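Local coordinates for beta-agarase D (Zobellia galactanivorans, PDB 4ASM), which cleaves the beta-1,4 linkages of agarose as a secreted endo-acting glycoside hydrolase of family 16, retaining the anomeric configuration, at residues I163-G168 against A180-S186; L146-W151 against I322-Q328. All blocks are in the same frame, centred on the assembly; numbering follows the deposited sequence.

Contact 1 of 2, residues I163-G168 against A180-S186; sequences IMECYG and ASKIHLS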
# COMPACT_ATOMS: atom_id res chain seq x y z
N ILE A 163 2.20 2.31 1.46
CA ILE A 163 1.82 3.70 1.67
C ILE A 163 0.30 3.75 1.74
O ILE A 163 -0.27 4.23 2.73
CB ILE A 163 2.39 4.61 0.58
CG1 ILE A 163 3.91 4.74 0.78
CG2 ILE A 163 1.77 5.99 0.68
CD1 ILE A 163 4.75 4.38 -0.37
N MET A 164 -0.37 3.24 0.71
CA MET A 164 -1.82 3.19 0.72
C MET A 164 -2.32 1.84 0.21
O MET A 164 -1.85 1.34 -0.82
CB MET A 164 -2.38 4.29 -0.18
CG MET A 164 -3.92 4.24 -0.31
SD MET A 164 -4.60 5.56 -1.34
CE MET A 164 -3.92 5.13 -2.95
N GLU A 165 -3.29 1.25 0.93
CA GLU A 165 -4.10 0.15 0.42
C GLU A 165 -5.52 0.55 0.80
O GLU A 165 -5.86 0.58 2.00
CB GLU A 165 -3.73 -1.17 1.09
CG GLU A 165 -4.61 -2.34 0.70
CD GLU A 165 -4.06 -3.64 1.24
OE1 GLU A 165 -3.90 -3.72 2.48
OE2 GLU A 165 -3.78 -4.57 0.45
N CYS A 166 -6.33 0.91 -0.20
CA CYS A 166 -7.65 1.47 0.06
C CYS A 166 -8.65 0.94 -0.94
O CYS A 166 -8.42 0.99 -2.13
CB CYS A 166 -7.57 3.00 -0.02
SG CYS A 166 -9.15 3.82 0.37
N TYR A 167 -9.76 0.39 -0.43
CA TYR A 167 -10.87 -0.07 -1.27
C TYR A 167 -11.96 0.97 -1.13
O TYR A 167 -12.92 0.79 -0.36
CB TYR A 167 -11.36 -1.45 -0.80
CG TYR A 167 -10.21 -2.37 -0.43
CD1 TYR A 167 -9.58 -2.26 0.79
CD2 TYR A 167 -9.80 -3.38 -1.29
CE1 TYR A 167 -8.53 -3.07 1.16
CE2 TYR A 167 -8.72 -4.23 -0.94
CZ TYR A 167 -8.11 -4.05 0.30
OH TYR A 167 -7.05 -4.86 0.70
N GLY A 168 -11.77 2.08 -1.85
CA GLY A 168 -12.43 3.33 -1.49
C GLY A 168 -13.88 3.51 -1.85
O GLY A 168 -14.55 4.40 -1.29
N ALA A 180 -14.99 1.04 2.62
CA ALA A 180 -14.82 2.28 1.86
C ALA A 180 -14.43 3.49 2.72
O ALA A 180 -13.82 4.44 2.22
CB ALA A 180 -16.07 2.58 1.03
N SER A 181 -14.81 3.46 3.99
CA SER A 181 -14.51 4.56 4.92
C SER A 181 -13.11 4.49 5.51
O SER A 181 -12.72 5.37 6.27
CB SER A 181 -15.54 4.60 6.06
OG SER A 181 -15.43 3.43 6.81
N LYS A 182 -12.33 3.46 5.16
CA LYS A 182 -11.03 3.25 5.79
C LYS A 182 -9.86 3.22 4.80
O LYS A 182 -10.04 2.91 3.61
CB LYS A 182 -11.04 1.93 6.60
CG LYS A 182 -12.15 1.89 7.68
CD LYS A 182 -11.94 3.01 8.74
CE LYS A 182 -12.86 2.88 9.98
NZ LYS A 182 -14.26 3.21 9.65
N ILE A 183 -8.68 3.57 5.30
CA ILE A 183 -7.44 3.36 4.56
C ILE A 183 -6.63 2.39 5.38
O ILE A 183 -6.39 2.62 6.56
CB ILE A 183 -6.62 4.67 4.32
CG1 ILE A 183 -7.49 5.76 3.67
CG2 ILE A 183 -5.32 4.36 3.51
CD1 ILE A 183 -6.79 7.08 3.47
N HIS A 184 -6.25 1.27 4.76
CA HIS A 184 -5.38 0.33 5.46
C HIS A 184 -3.95 0.82 5.47
O HIS A 184 -3.34 0.96 4.40
CB HIS A 184 -5.48 -1.07 4.84
CG HIS A 184 -4.92 -2.15 5.72
ND1 HIS A 184 -4.34 -3.29 5.20
CD2 HIS A 184 -4.81 -2.25 7.07
CE1 HIS A 184 -3.94 -4.06 6.20
NE2 HIS A 184 -4.19 -3.45 7.33
N LEU A 185 -3.44 1.09 6.66
CA LEU A 185 -2.07 1.59 6.86
C LEU A 185 -1.26 0.35 7.24
O LEU A 185 -1.47 -0.23 8.32
CB LEU A 185 -2.00 2.68 7.93
CG LEU A 185 -2.97 3.84 7.67
CD1 LEU A 185 -2.89 4.80 8.85
CD2 LEU A 185 -2.60 4.53 6.37
N SER A 186 -0.40 -0.11 6.33
CA SER A 186 0.04 -1.49 6.39
C SER A 186 1.48 -1.72 5.92
O SER A 186 2.15 -0.82 5.44
CB SER A 186 -0.94 -2.33 5.55
OG SER A 186 -0.81 -3.73 5.76
O HOH W 1 -10.38 0.52 2.37
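With CG anti to the backbone N in both residues (chi1 175° in Glu165), the side chains of Glu165 and His184 leave neighbouring backbones side by side and point the same way. Beyond CG the Glu165 chain is extended, which carries its carboxylate to the edge of the imidazole, the two planes only 7° apart. His184 ND1 donates to Glu165 OE1 at 2.8 Å, the N-H...O angle of 173° making the bond almost straight; OE1 lies in the ring plane. The ring is fixed from other directions too: CB of Ser186 lies over one face, while NE2 bonds to the carbonyl of Pro201 and Trp207 stacks on the ring. Having both nitrogens engaged leaves the imidazole little freedom to turn. Glu165 is, by similarity, the proton donor; His184 is thus a second-shell residue that probably holds its carboxylate in place. Strand 159-166 of the beta-jelly roll carries Glu160 and Glu165 in the bulged E-x-D-x-x-E signature of GH16, the classic bulge being where Ile163 and Met164 both face Ile150. Between the antiparallel backbones, His184 N gives Glu165 O a bond of 2.9 Å, whereas the return bond from Glu165 N to His184 O is weak at 3.5 Å. Met164 CG meets Ile183 CG2 at 4.1 Å, and Cys166 SG packs on Ile183 CG1. A water accepts from Tyr167 N and donates to Lys182 O at 2.7 Å, bridging the separating chains. They approach again where Ala180 CA makes a C-H...O contact of 3.3 Å with Tyr167 O.

Contact 2 of 2, residues L146-W151 against I322-Q328; sequences LASDIW and IINVEDQ. With IMD (imidazole), chain C.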
# COMPACT_ATOMS: atom_id res chain seq x y z
N LEU A 146 -12.36 -2.10 -5.87
CA LEU A 146 -10.96 -2.53 -6.07
C LEU A 146 -10.00 -1.78 -5.17
O LEU A 146 -10.31 -0.70 -4.67
CB LEU A 146 -10.53 -2.27 -7.52
CG LEU A 146 -11.29 -3.06 -8.57
CD1 LEU A 146 -10.98 -2.51 -9.94
CD2 LEU A 146 -10.98 -4.55 -8.50
N ALA A 147 -8.81 -2.36 -5.00
CA ALA A 147 -7.77 -1.75 -4.18
C ALA A 147 -6.98 -0.72 -4.98
O ALA A 147 -6.47 -1.02 -6.08
CB ALA A 147 -6.82 -2.82 -3.66
N SER A 148 -6.91 0.50 -4.43
CA SER A 148 -6.00 1.55 -4.88
C SER A 148 -4.74 1.41 -4.05
O SER A 148 -4.79 1.58 -2.81
CB SER A 148 -6.63 2.92 -4.65
OG SER A 148 -7.80 3.08 -5.44
N ASP A 149 -3.62 1.07 -4.71
CA ASP A 149 -2.39 0.67 -4.00
C ASP A 149 -1.18 1.51 -4.37
O ASP A 149 -0.87 1.69 -5.56
CB ASP A 149 -2.00 -0.79 -4.31
CG ASP A 149 -3.05 -1.80 -3.89
OD1 ASP A 149 -3.71 -1.62 -2.85
OD2 ASP A 149 -3.17 -2.83 -4.63
N ILE A 150 -0.48 2.01 -3.34
CA ILE A 150 0.85 2.61 -3.51
C ILE A 150 1.70 1.97 -2.45
O ILE A 150 1.36 2.02 -1.26
CB ILE A 150 0.82 4.14 -3.32
CG1 ILE A 150 -0.14 4.78 -4.33
CG2 ILE A 150 2.24 4.69 -3.43
CD1 ILE A 150 -0.32 6.29 -4.16
N TRP A 151 2.78 1.31 -2.86
CA TRP A 151 3.49 0.49 -1.89
C TRP A 151 4.95 0.26 -2.25
O TRP A 151 5.39 0.65 -3.34
CB TRP A 151 2.72 -0.83 -1.67
CG TRP A 151 2.38 -1.64 -2.90
CD1 TRP A 151 1.62 -1.24 -3.98
CD2 TRP A 151 2.75 -3.00 -3.15
NE1 TRP A 151 1.51 -2.28 -4.88
CE2 TRP A 151 2.20 -3.36 -4.39
CE3 TRP A 151 3.51 -3.94 -2.44
CZ2 TRP A 151 2.38 -4.64 -4.95
CZ3 TRP A 151 3.68 -5.20 -2.96
CH2 TRP A 151 3.11 -5.55 -4.21
N ILE A 322 5.99 0.56 -6.07
CA ILE A 322 4.99 -0.01 -6.97
C ILE A 322 3.67 0.75 -6.80
O ILE A 322 3.25 1.08 -5.69
CB ILE A 322 4.77 -1.51 -6.66
CG1 ILE A 322 6.10 -2.28 -6.85
CG2 ILE A 322 3.65 -2.07 -7.54
CD1 ILE A 322 6.09 -3.72 -6.41
N ILE A 323 3.04 1.07 -7.93
CA ILE A 323 1.69 1.63 -7.88
C ILE A 323 0.83 0.73 -8.72
O ILE A 323 1.22 0.36 -9.83
CB ILE A 323 1.65 3.09 -8.41
CG1 ILE A 323 2.57 3.96 -7.57
CG2 ILE A 323 0.19 3.60 -8.37
CD1 ILE A 323 2.69 5.39 -8.08
N ASN A 324 -0.33 0.34 -8.20
CA ASN A 324 -1.20 -0.55 -8.97
C ASN A 324 -2.65 -0.52 -8.52
O ASN A 324 -3.00 0.17 -7.57
CB ASN A 324 -0.66 -2.01 -9.00
CG ASN A 324 -0.91 -2.79 -7.70
OD1 ASN A 324 -1.75 -2.42 -6.89
ND2 ASN A 324 -0.20 -3.89 -7.53
N VAL A 325 -3.47 -1.29 -9.23
CA VAL A 325 -4.82 -1.58 -8.82
C VAL A 325 -4.91 -3.11 -8.69
O VAL A 325 -4.29 -3.83 -9.48
CB VAL A 325 -5.82 -1.04 -9.87
CG1 VAL A 325 -7.21 -1.70 -9.76
CG2 VAL A 325 -5.87 0.50 -9.76
N GLU A 326 -5.67 -3.60 -7.70
CA GLU A 326 -5.82 -5.05 -7.48
C GLU A 326 -7.24 -5.43 -7.16
O GLU A 326 -7.93 -4.73 -6.41
CB GLU A 326 -4.93 -5.52 -6.32
CG GLU A 326 -3.45 -5.43 -6.63
CD GLU A 326 -2.58 -5.81 -5.44
OE1 GLU A 326 -3.11 -6.29 -4.41
OE2 GLU A 326 -1.34 -5.64 -5.55
N ASP A 327 -7.65 -6.58 -7.70
CA ASP A 327 -8.84 -7.31 -7.28
C ASP A 327 -8.34 -8.46 -6.40
O ASP A 327 -7.94 -9.51 -6.90
CB ASP A 327 -9.56 -7.83 -8.54
CG ASP A 327 -10.98 -8.28 -8.27
OD1 ASP A 327 -11.31 -8.52 -7.10
OD2 ASP A 327 -11.76 -8.42 -9.24
N GLN A 328 -8.34 -8.24 -5.09
CA GLN A 328 -7.73 -9.22 -4.17
C GLN A 328 -8.65 -10.41 -3.91
O GLN A 328 -9.88 -10.30 -4.00
CB GLN A 328 -7.29 -8.53 -2.87
CG GLN A 328 -6.26 -7.44 -3.18
CD GLN A 328 -5.80 -6.65 -1.97
OE1 GLN A 328 -4.82 -5.88 -2.03
NE2 GLN A 328 -6.50 -6.80 -0.88
N1 IMD C . 0.34 -4.86 -1.08
C2 IMD C . 0.29 -5.32 -2.34
N3 IMD C . -0.89 -4.97 -2.88
C4 IMD C . -1.60 -4.27 -1.96
C5 IMD C . -0.82 -4.21 -0.82
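Trp151 and Ile322 form a hydrogen-bonded pair, Ile322 N reaching Trp151 O at 2.8 Å, and the indole lies across the isoleucine. From CB, Trp151 places CG between its own N and carbonyl carbon (chi1 53°), swinging the ring toward the partner strand. Trp151 CD1 comes to 3.3 Å from Ile322 O; NE1 meets Ile322 CG2, and Asn324 ND2 sits near the ring plane at this edge. CE2 also rests on Ile322 CG2, while CZ2 and CH2 reach Ile322 CD1. Ile322 CB lies over the five-membered ring, 4.0 Å from its centroid and 18° off the normal, a CH-pi contact. The opposite face carries an imidazole, probably from the crystallisation liquor, whose C2 is 3.4 Å from Trp151 CH2. Were Trp151 an alanine, Ile322 would probably lose its aromatic cover and the imidazole the surface it rests on.

The imidazole N3 donates to Glu326 OE2 at 2.8 Å. The same oxygen accepts from Asn324 ND2 (2.9 Å) on its anti side, so two donors grip it. Asp149 OD2 lies 2.7 Å from Asn324 OD1 and 3.5 Å from Glu326 OE1, with the two carboxylate planes 72° apart. Glu326 is a substrate-binding residue by similarity, consistent with this face lining the cleft.

On the other face Ile150 packs against Ile323; at the strand's start Leu146 CD1 meets Val325 CG1. The antiparallel strands 147-153 and 320-326 sit between strands 159-166 and 112-125, with Ile323 and Val325 packing on strand 90-96, and Gln328 occupies the N-cap position just before helix 329-333.

How the contacts relate
Contact 1 and contact 2 are joined through adjacent strands 147-153 and 159-166, their centres about 10 Å apart. Cys166 O and Ser148 N, 2.8 Å apart, probably form a backbone hydrogen bond between them, and Tyr167 CE2 packs on Ala147 CB at 3.6 Å. The residues assigned to catalysis and substrate binding by similarity converge here: between nearest atoms, the side chain of Glu165 in contact 1 is about 5 Å from that of Glu326 in contact 2 and about 6 Å from that of Glu160, the probable nucleophile. The imidazole of contact 2 also hydrogen-bonds to Glu160 and approaches the Glu165 side chain to about 3 Å between nearest atoms, consistent with a pocket lined by both contacts.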